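Local coordinates for protein L-threonine dehydrogenase (Flavobacterium frigidimaris, PDB 2YY7) that binds NAD and probably oxidises the side-chain hydroxyl of L-threonine, as a dehydrogenase of the epimerase-like short-chain dehydrogenase/reductase type, at residues 61-75 with 101-115. Residues are numbered along the deposited sequence; the frame is centred on the assembly and turned at random.
Sequences EHLVEVHKITDIYLM and VLNLAKAKKIKKIFW. With NAD (nicotinamide-adenine-dinucleotide), chain E.
Thr70 O starts the parallel pairing of strands 71-74 and 112-118 by accepting two backbone N-H groups, Lys111 N at 2.7 Å and Lys112 N at 3.0 Å. The ladder then passes from Lys112 O to Ile72 N, Ile72 O to Phe114 N, and Phe114 O to Leu74 N. On the face bearing Ile72, branched aliphatic residues suit the buried layer between sheet and helices 57-66 and 87-106: Ile72 CG2 meets Val101 CG1 tip to tip at 3.8 Å, while its CD1 reaches Ile110 CD1. Ile110, crossing Val64 at about a right angle, sets CG2 3.7 Å from Val64 CG1. Leu74 slides past Val101, and its CD2 also touches Trp115 CD1. Beyond this apolar layer, the long, extended chains of Glu61 and Lys109 carry their charges to a salt bridge, OE2 to NZ 2.6 Å.

The other face carries Tyr73 and Phe114, with Asp71 and Lys112 nearer the start of the strands. Strand pairing brings Phe114 CB within 3.6 Å of Tyr73 CD1; CG anti to the backbone N (chi1 172°) directs the ring so that CD2 also nears Tyr73 CD1. Met75 bends its flexible chain to set SD at the Phe114 ring edge, a Met-aromatic contact, while its backbone O adjoins the NAD ribose. Back at the strands' start, one water donates to Asp71 OD1 and accepts from Lys112 NZ, which also bonds Met227 O.

Helix 216-228 covers Tyr73 and Phe114. Strands 5-8 and 164-174 flank the pair within the Rossmann sheet, and helix 87-106 makes the right-handed beta-alpha-beta crossover between the two strands.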
loop_
_atom_site.group_PDB
_atom_site.type_symbol
_atom_site.label_atom_id
_atom_site.label_comp_id
_atom_site.label_asym_id
_atom_site.label_seq_id
_atom_site.Cartn_x
_atom_site.Cartn_y
_atom_site.Cartn_z
ATOM N N GLU A 61 -20.481 -10.107 -11.406
ATOM C CA GLU A 61 -21.614 -9.261 -11.761
ATOM C C GLU A 61 -22.825 -10.132 -12.102
ATOM O O GLU A 61 -23.952 -9.817 -11.717
ATOM C CB GLU A 61 -21.249 -8.370 -12.955
ATOM C CG GLU A 61 -22.331 -7.377 -13.352
ATOM C CD GLU A 61 -21.926 -6.502 -14.529
ATOM O OE1 GLU A 61 -21.607 -7.053 -15.609
ATOM O OE2 GLU A 61 -21.930 -5.262 -14.372
ATOM N N HIS A 62 -22.589 -11.231 -12.816
ATOM C CA HIS A 62 -23.666 -12.144 -13.200
ATOM C C HIS A 62 -24.353 -12.796 -12.000
ATOM O O HIS A 62 -25.577 -12.954 -11.994
ATOM C CB HIS A 62 -23.134 -13.243 -14.127
ATOM C CG HIS A 62 -24.140 -14.310 -14.436
ATOM N ND1 HIS A 62 -25.269 -14.075 -15.191
ATOM C CD2 HIS A 62 -24.196 -15.614 -14.070
ATOM C CE1 HIS A 62 -25.978 -15.188 -15.278
ATOM N NE2 HIS A 62 -25.349 -16.136 -14.607
ATOM N N LEU A 63 -23.575 -13.192 -10.994
ATOM C CA LEU A 63 -24.162 -13.818 -9.809
ATOM C C LEU A 63 -24.937 -12.783 -9.001
ATOM O O LEU A 63 -25.976 -13.093 -8.409
ATOM C CB LEU A 63 -23.079 -14.464 -8.934
ATOM C CG LEU A 63 -22.272 -15.590 -9.589
ATOM C CD1 LEU A 63 -21.290 -16.183 -8.585
ATOM C CD2 LEU A 63 -23.217 -16.663 -10.100
ATOM N N VAL A 64 -24.425 -11.556 -8.972
ATOM C CA VAL A 64 -25.086 -10.475 -8.253
ATOM C C VAL A 64 -26.458 -10.237 -8.867
ATOM O O VAL A 64 -27.434 -10.006 -8.155
ATOM C CB VAL A 64 -24.283 -9.155 -8.336
ATOM C CG1 VAL A 64 -25.156 -7.981 -7.891
ATOM C CG2 VAL A 64 -23.038 -9.243 -7.452
ATOM N N GLU A 65 -26.522 -10.299 -10.194
ATOM C CA GLU A 65 -27.771 -10.074 -10.910
ATOM C C GLU A 65 -28.768 -11.239 -10.804
ATOM O O GLU A 65 -29.946 -11.022 -10.511
ATOM C CB GLU A 65 -27.466 -9.765 -12.381
ATOM C CG GLU A 65 -28.586 -9.057 -13.130
ATOM C CD GLU A 65 -29.796 -9.942 -13.356
ATOM O OE1 GLU A 65 -29.632 -11.029 -13.956
ATOM O OE2 GLU A 65 -30.908 -9.548 -12.940
ATOM N N VAL A 66 -28.308 -12.470 -11.028
ATOM C CA VAL A 66 -29.208 -13.621 -10.959
ATOM C C VAL A 66 -29.647 -14.003 -9.550
ATOM O O VAL A 66 -30.656 -14.690 -9.382
ATOM C CB VAL A 66 -28.610 -14.871 -11.652
ATOM C CG1 VAL A 66 -28.482 -14.617 -13.143
ATOM C CG2 VAL A 66 -27.270 -15.231 -11.046
ATOM N N HIS A 67 -28.894 -13.571 -8.542
ATOM C CA HIS A 67 -29.259 -13.856 -7.158
ATOM C C HIS A 67 -29.639 -12.578 -6.417
ATOM O O HIS A 67 -29.796 -12.582 -5.196
ATOM C CB HIS A 67 -28.119 -14.583 -6.435
ATOM C CG HIS A 67 -27.984 -16.022 -6.833
ATOM N ND1 HIS A 67 -28.905 -16.980 -6.474
ATOM C CD2 HIS A 67 -27.057 -16.656 -7.590
ATOM C CE1 HIS A 67 -28.552 -18.144 -6.991
ATOM N NE2 HIS A 67 -27.435 -17.974 -7.674
ATOM N N LYS A 68 -29.788 -11.491 -7.170
ATOM C CA LYS A 68 -30.180 -10.193 -6.617
ATOM C C LYS A 68 -29.472 -9.921 -5.290
ATOM O O LYS A 68 -30.113 -9.669 -4.267
ATOM C CB LYS A 68 -31.696 -10.163 -6.411
ATOM C CG LYS A 68 -32.497 -10.580 -7.643
ATOM C CD LYS A 68 -32.304 -9.610 -8.806
ATOM C CE LYS A 68 -33.057 -10.084 -10.048
ATOM N NZ LYS A 68 -32.941 -9.125 -11.184
ATOM N N ILE A 69 -28.146 -9.952 -5.334
ATOM C CA ILE A 69 -27.307 -9.753 -4.155
ATOM C C ILE A 69 -27.257 -8.329 -3.620
ATOM O O ILE A 69 -27.178 -7.369 -4.388
ATOM C CB ILE A 69 -25.854 -10.198 -4.451
ATOM C CG1 ILE A 69 -25.836 -11.683 -4.839
ATOM C CG2 ILE A 69 -24.953 -9.917 -3.241
ATOM C CD1 ILE A 69 -26.381 -12.604 -3.772
ATOM N N THR A 70 -27.288 -8.201 -2.294
ATOM C CA THR A 70 -27.203 -6.898 -1.646
ATOM C C THR A 70 -25.893 -6.797 -0.856
ATOM O O THR A 70 -25.311 -5.722 -0.759
ATOM C CB THR A 70 -28.391 -6.649 -0.681
ATOM O OG1 THR A 70 -28.357 -7.602 0.388
ATOM C CG2 THR A 70 -29.715 -6.771 -1.423
ATOM N N ASP A 71 -25.431 -7.921 -0.310
ATOM C CA ASP A 71 -24.194 -7.959 0.474
ATOM C C ASP A 71 -23.171 -8.962 -0.071
ATOM O O ASP A 71 -23.516 -10.088 -0.425
ATOM C CB ASP A 71 -24.473 -8.352 1.932
ATOM C CG ASP A 71 -25.375 -7.374 2.660
ATOM O OD1 ASP A 71 -25.284 -7.338 3.907
ATOM O OD2 ASP A 71 -26.172 -6.662 2.012
ATOM N N ILE A 72 -21.906 -8.559 -0.114
ATOM C CA ILE A 72 -20.855 -9.455 -0.575
ATOM C C ILE A 72 -19.751 -9.582 0.467
ATOM O O ILE A 72 -19.245 -8.579 0.976
ATOM C CB ILE A 72 -20.208 -8.978 -1.903
ATOM C CG1 ILE A 72 -21.186 -9.169 -3.064
ATOM C CG2 ILE A 72 -18.913 -9.770 -2.173
ATOM C CD1 ILE A 72 -20.589 -8.880 -4.426
ATOM N N TYR A 73 -19.416 -10.826 0.801
ATOM C CA TYR A 73 -18.333 -11.122 1.728
ATOM C C TYR A 73 -17.252 -11.730 0.828
ATOM O O TYR A 73 -17.366 -12.885 0.406
ATOM C CB TYR A 73 -18.765 -12.150 2.785
ATOM C CG TYR A 73 -19.775 -11.640 3.793
ATOM C CD1 TYR A 73 -19.425 -11.462 5.136
ATOM C CD2 TYR A 73 -21.086 -11.354 3.411
ATOM C CE1 TYR A 73 -20.362 -11.016 6.077
ATOM C CE2 TYR A 73 -22.032 -10.905 4.340
ATOM C CZ TYR A 73 -21.664 -10.740 5.670
ATOM O OH TYR A 73 -22.594 -10.299 6.585
ATOM N N LEU A 74 -16.228 -10.940 0.512
ATOM C CA LEU A 74 -15.128 -11.385 -0.350
ATOM C C LEU A 74 -14.021 -12.029 0.479
ATOM O O LEU A 74 -13.164 -11.343 1.046
ATOM C CB LEU A 74 -14.565 -10.195 -1.128
ATOM C CG LEU A 74 -13.310 -10.405 -1.986
ATOM C CD1 LEU A 74 -13.567 -11.450 -3.058
ATOM C CD2 LEU A 74 -12.920 -9.084 -2.623
ATOM N N MET A 75 -14.037 -13.353 0.532
ATOM C CA MET A 75 -13.064 -14.096 1.316
ATOM C C MET A 75 -11.937 -14.687 0.484
ATOM O O MET A 75 -10.930 -15.116 1.034
ATOM C CB MET A 75 -13.773 -15.220 2.073
ATOM C CG MET A 75 -15.035 -14.768 2.791
ATOM S SD MET A 75 -14.735 -13.387 3.925
ATOM C CE MET A 75 -14.185 -14.268 5.386
ATOM N N VAL A 101 -15.331 -6.168 -6.651
ATOM C CA VAL A 101 -16.398 -6.031 -5.661
ATOM C C VAL A 101 -16.625 -4.566 -5.285
ATOM O O VAL A 101 -17.764 -4.137 -5.117
ATOM C CB VAL A 101 -16.092 -6.853 -4.383
ATOM C CG1 VAL A 101 -17.161 -6.601 -3.320
ATOM C CG2 VAL A 101 -16.044 -8.335 -4.726
ATOM N N LEU A 102 -15.545 -3.798 -5.164
ATOM C CA LEU A 102 -15.667 -2.385 -4.819
ATOM C C LEU A 102 -16.365 -1.637 -5.949
ATOM O O LEU A 102 -17.194 -0.759 -5.698
ATOM C CB LEU A 102 -14.288 -1.763 -4.545
ATOM C CG LEU A 102 -13.580 -2.117 -3.228
ATOM C CD1 LEU A 102 -12.210 -1.443 -3.190
ATOM C CD2 LEU A 102 -14.418 -1.658 -2.033
ATOM N N ASN A 103 -16.028 -1.984 -7.190
ATOM C CA ASN A 103 -16.642 -1.350 -8.356
ATOM C C ASN A 103 -18.129 -1.710 -8.455
ATOM O O ASN A 103 -18.928 -0.925 -8.964
ATOM C CB ASN A 103 -15.903 -1.756 -9.642
ATOM C CG ASN A 103 -14.659 -0.910 -9.900
ATOM O OD1 ASN A 103 -13.729 -1.339 -10.590
ATOM N ND2 ASN A 103 -14.646 0.305 -9.362
ATOM N N LEU A 104 -18.508 -2.891 -7.973
ATOM C CA LEU A 104 -19.918 -3.275 -8.007
ATOM C C LEU A 104 -20.673 -2.365 -7.041
ATOM O O LEU A 104 -21.800 -1.945 -7.314
ATOM C CB LEU A 104 -20.117 -4.742 -7.588
ATOM C CG LEU A 104 -20.228 -5.874 -8.629
ATOM C CD1 LEU A 104 -20.770 -5.333 -9.941
ATOM C CD2 LEU A 104 -18.887 -6.528 -8.849
ATOM N N ALA A 105 -20.043 -2.057 -5.910
ATOM C CA ALA A 105 -20.656 -1.184 -4.916
ATOM C C ALA A 105 -20.706 0.244 -5.459
ATOM O O ALA A 105 -21.691 0.959 -5.265
ATOM C CB ALA A 105 -19.864 -1.229 -3.611
ATOM N N LYS A 106 -19.641 0.652 -6.141
ATOM C CA LYS A 106 -19.570 1.990 -6.731
ATOM C C LYS A 106 -20.701 2.173 -7.750
ATOM O O LYS A 106 -21.297 3.249 -7.852
ATOM C CB LYS A 106 -18.207 2.177 -7.411
ATOM C CG LYS A 106 -17.992 3.509 -8.124
ATOM C CD LYS A 106 -16.542 3.631 -8.587
ATOM C CE LYS A 106 -16.301 4.886 -9.423
ATOM N NZ LYS A 106 -16.925 4.782 -10.771
ATOM N N ALA A 107 -20.998 1.111 -8.495
ATOM C CA ALA A 107 -22.046 1.146 -9.511
ATOM C C ALA A 107 -23.446 0.960 -8.924
ATOM O O ALA A 107 -24.433 0.951 -9.658
ATOM C CB ALA A 107 -21.779 0.070 -10.568
ATOM N N LYS A 108 -23.523 0.804 -7.605
ATOM C CA LYS A 108 -24.800 0.620 -6.911
ATOM C C LYS A 108 -25.468 -0.718 -7.224
ATOM O O LYS A 108 -26.686 -0.852 -7.103
ATOM C CB LYS A 108 -25.774 1.752 -7.260
ATOM C CG LYS A 108 -25.240 3.159 -7.019
ATOM C CD LYS A 108 -25.067 3.447 -5.540
ATOM C CE LYS A 108 -24.722 4.911 -5.305
ATOM N NZ LYS A 108 -24.598 5.223 -3.852
ATOM N N LYS A 109 -24.680 -1.709 -7.628
ATOM C CA LYS A 109 -25.228 -3.025 -7.934
ATOM C C LYS A 109 -25.358 -3.877 -6.671
ATOM O O LYS A 109 -26.050 -4.894 -6.665
ATOM C CB LYS A 109 -24.359 -3.717 -8.986
ATOM C CG LYS A 109 -24.605 -3.164 -10.385
ATOM C CD LYS A 109 -23.460 -3.459 -11.323
ATOM C CE LYS A 109 -23.713 -2.834 -12.691
ATOM N NZ LYS A 109 -22.478 -2.817 -13.528
ATOM N N ILE A 110 -24.674 -3.457 -5.607
ATOM C CA ILE A 110 -24.742 -4.130 -4.311
ATOM C C ILE A 110 -24.770 -3.012 -3.271
ATOM O O ILE A 110 -24.442 -1.866 -3.579
ATOM C CB ILE A 110 -23.530 -5.069 -4.044
ATOM C CG1 ILE A 110 -22.234 -4.264 -3.980
ATOM C CG2 ILE A 110 -23.442 -6.141 -5.137
ATOM C CD1 ILE A 110 -21.033 -5.100 -3.582
ATOM N N LYS A 111 -25.160 -3.335 -2.044
ATOM C CA LYS A 111 -25.263 -2.323 -1.000
ATOM C C LYS A 111 -24.149 -2.300 0.039
ATOM O O LYS A 111 -23.735 -1.231 0.485
ATOM C CB LYS A 111 -26.599 -2.478 -0.256
ATOM C CG LYS A 111 -27.842 -2.351 -1.120
ATOM C CD LYS A 111 -29.103 -2.439 -0.266
ATOM C CE LYS A 111 -30.358 -2.285 -1.110
ATOM N NZ LYS A 111 -31.605 -2.343 -0.288
ATOM N N LYS A 112 -23.674 -3.475 0.436
ATOM C CA LYS A 112 -22.660 -3.555 1.475
ATOM C C LYS A 112 -21.569 -4.576 1.159
ATOM O O LYS A 112 -21.802 -5.565 0.462
ATOM C CB LYS A 112 -23.349 -3.916 2.799
ATOM C CG LYS A 112 -22.493 -3.809 4.057
ATOM C CD LYS A 112 -23.279 -4.257 5.301
ATOM C CE LYS A 112 -24.505 -3.379 5.550
ATOM N NZ LYS A 112 -25.277 -3.805 6.767
ATOM N N ILE A 113 -20.380 -4.332 1.695
ATOM C CA ILE A 113 -19.254 -5.222 1.473
ATOM C C ILE A 113 -18.488 -5.518 2.747
ATOM O O ILE A 113 -18.298 -4.638 3.594
ATOM C CB ILE A 113 -18.218 -4.602 0.497
ATOM C CG1 ILE A 113 -18.820 -4.439 -0.896
ATOM C CG2 ILE A 113 -16.965 -5.480 0.438
ATOM C CD1 ILE A 113 -17.945 -3.630 -1.832
ATOM N N PHE A 114 -18.074 -6.772 2.887
ATOM C CA PHE A 114 -17.210 -7.154 3.986
ATOM C C PHE A 114 -15.976 -7.701 3.287
ATOM O O PHE A 114 -16.080 -8.562 2.407
ATOM C CB PHE A 114 -17.758 -8.270 4.877
ATOM C CG PHE A 114 -16.735 -8.760 5.882
ATOM C CD1 PHE A 114 -16.419 -7.987 7.002
ATOM C CD2 PHE A 114 -16.000 -9.922 5.643
ATOM C CE1 PHE A 114 -15.386 -8.355 7.866
ATOM C CE2 PHE A 114 -14.959 -10.305 6.500
ATOM C CZ PHE A 114 -14.650 -9.516 7.614
ATOM N N TRP A 115 -14.818 -7.184 3.663
ATOM C CA TRP A 115 -13.558 -7.631 3.095
ATOM C C TRP A 115 -12.580 -7.669 4.259
ATOM O O TRP A 115 -12.332 -6.655 4.902
ATOM C CB TRP A 115 -13.067 -6.657 2.028
ATOM C CG TRP A 115 -11.680 -6.982 1.562
ATOM C CD1 TRP A 115 -11.306 -7.993 0.722
ATOM C CD2 TRP A 115 -10.473 -6.346 1.987
ATOM N NE1 TRP A 115 -9.939 -8.027 0.600
ATOM C CE2 TRP A 115 -9.402 -7.026 1.368
ATOM C CE3 TRP A 115 -10.191 -5.269 2.839
ATOM C CZ2 TRP A 115 -8.066 -6.661 1.571
ATOM C CZ3 TRP A 115 -8.859 -4.907 3.042
ATOM C CH2 TRP A 115 -7.816 -5.601 2.408
HETATM P PA NAD E . -8.677 -20.159 2.552
HETATM O O1A NAD E . -8.920 -21.259 3.528
HETATM O O2A NAD E . -7.411 -20.258 1.780
HETATM O O5B NAD E . -9.943 -19.934 1.629
HETATM C C5B NAD E . -9.852 -19.236 0.421
HETATM C C4B NAD E . -10.945 -19.706 -0.508
HETATM O O4B NAD E . -10.941 -18.847 -1.650
HETATM C C3B NAD E . -10.714 -21.159 -0.987
HETATM O O3B NAD E . -11.875 -21.979 -0.768
HETATM C C2B NAD E . -10.335 -20.979 -2.462
HETATM O O2B NAD E . -10.744 -22.072 -3.266
HETATM C C1B NAD E . -11.061 -19.670 -2.808
HETATM N N9A NAD E . -10.529 -19.026 -4.018
HETATM C C8A NAD E . -9.183 -18.888 -4.357
HETATM N N7A NAD E . -9.117 -18.268 -5.545
HETATM C C5A NAD E . -10.384 -18.003 -5.935
HETATM C C6A NAD E . -10.883 -17.417 -7.088
HETATM N N6A NAD E . -10.074 -17.069 -8.066
HETATM N N1A NAD E . -12.239 -17.299 -7.244
HETATM C C2A NAD E . -13.114 -17.752 -6.267
HETATM N N3A NAD E . -12.638 -18.366 -5.124
HETATM C C4A NAD E . -11.277 -18.484 -4.987
HETATM O O3 NAD E . -8.558 -18.769 3.346
HETATM P PN NAD E . -9.311 -18.290 4.703
HETATM O O1N NAD E . -10.764 -18.665 4.710
HETATM O O2N NAD E . -8.385 -18.628 5.818
HETATM O O5D NAD E . -9.226 -16.677 4.537
HETATM C C5D NAD E . -10.305 -15.942 3.942
HETATM C C4D NAD E . -9.969 -14.427 4.014
HETATM O O4D NAD E . -9.644 -14.067 5.344
HETATM C C3D NAD E . -8.741 -14.031 3.188
HETATM O O3D NAD E . -8.939 -12.713 2.685
HETATM C C2D NAD E . -7.632 -13.963 4.212
HETATM O O2D NAD E . -6.594 -13.162 3.699
HETATM C C1D NAD E . -8.360 -13.411 5.438
HETATM N N1N NAD E . -7.612 -13.751 6.670
HETATM C C2N NAD E . -7.552 -15.062 7.098
HETATM C C3N NAD E . -6.846 -15.371 8.256
HETATM C C7N NAD E . -6.860 -16.769 8.811
HETATM O O7N NAD E . -6.061 -16.971 9.924
HETATM N N7N NAD E . -7.558 -17.767 8.240
HETATM C C4N NAD E . -6.181 -14.358 8.972
HETATM C C5N NAD E . -6.273 -13.032 8.541
HETATM C C6N NAD E . -6.968 -12.734 7.385
HETATM O O HOH W 1 -26.513 -6.165 5.913
#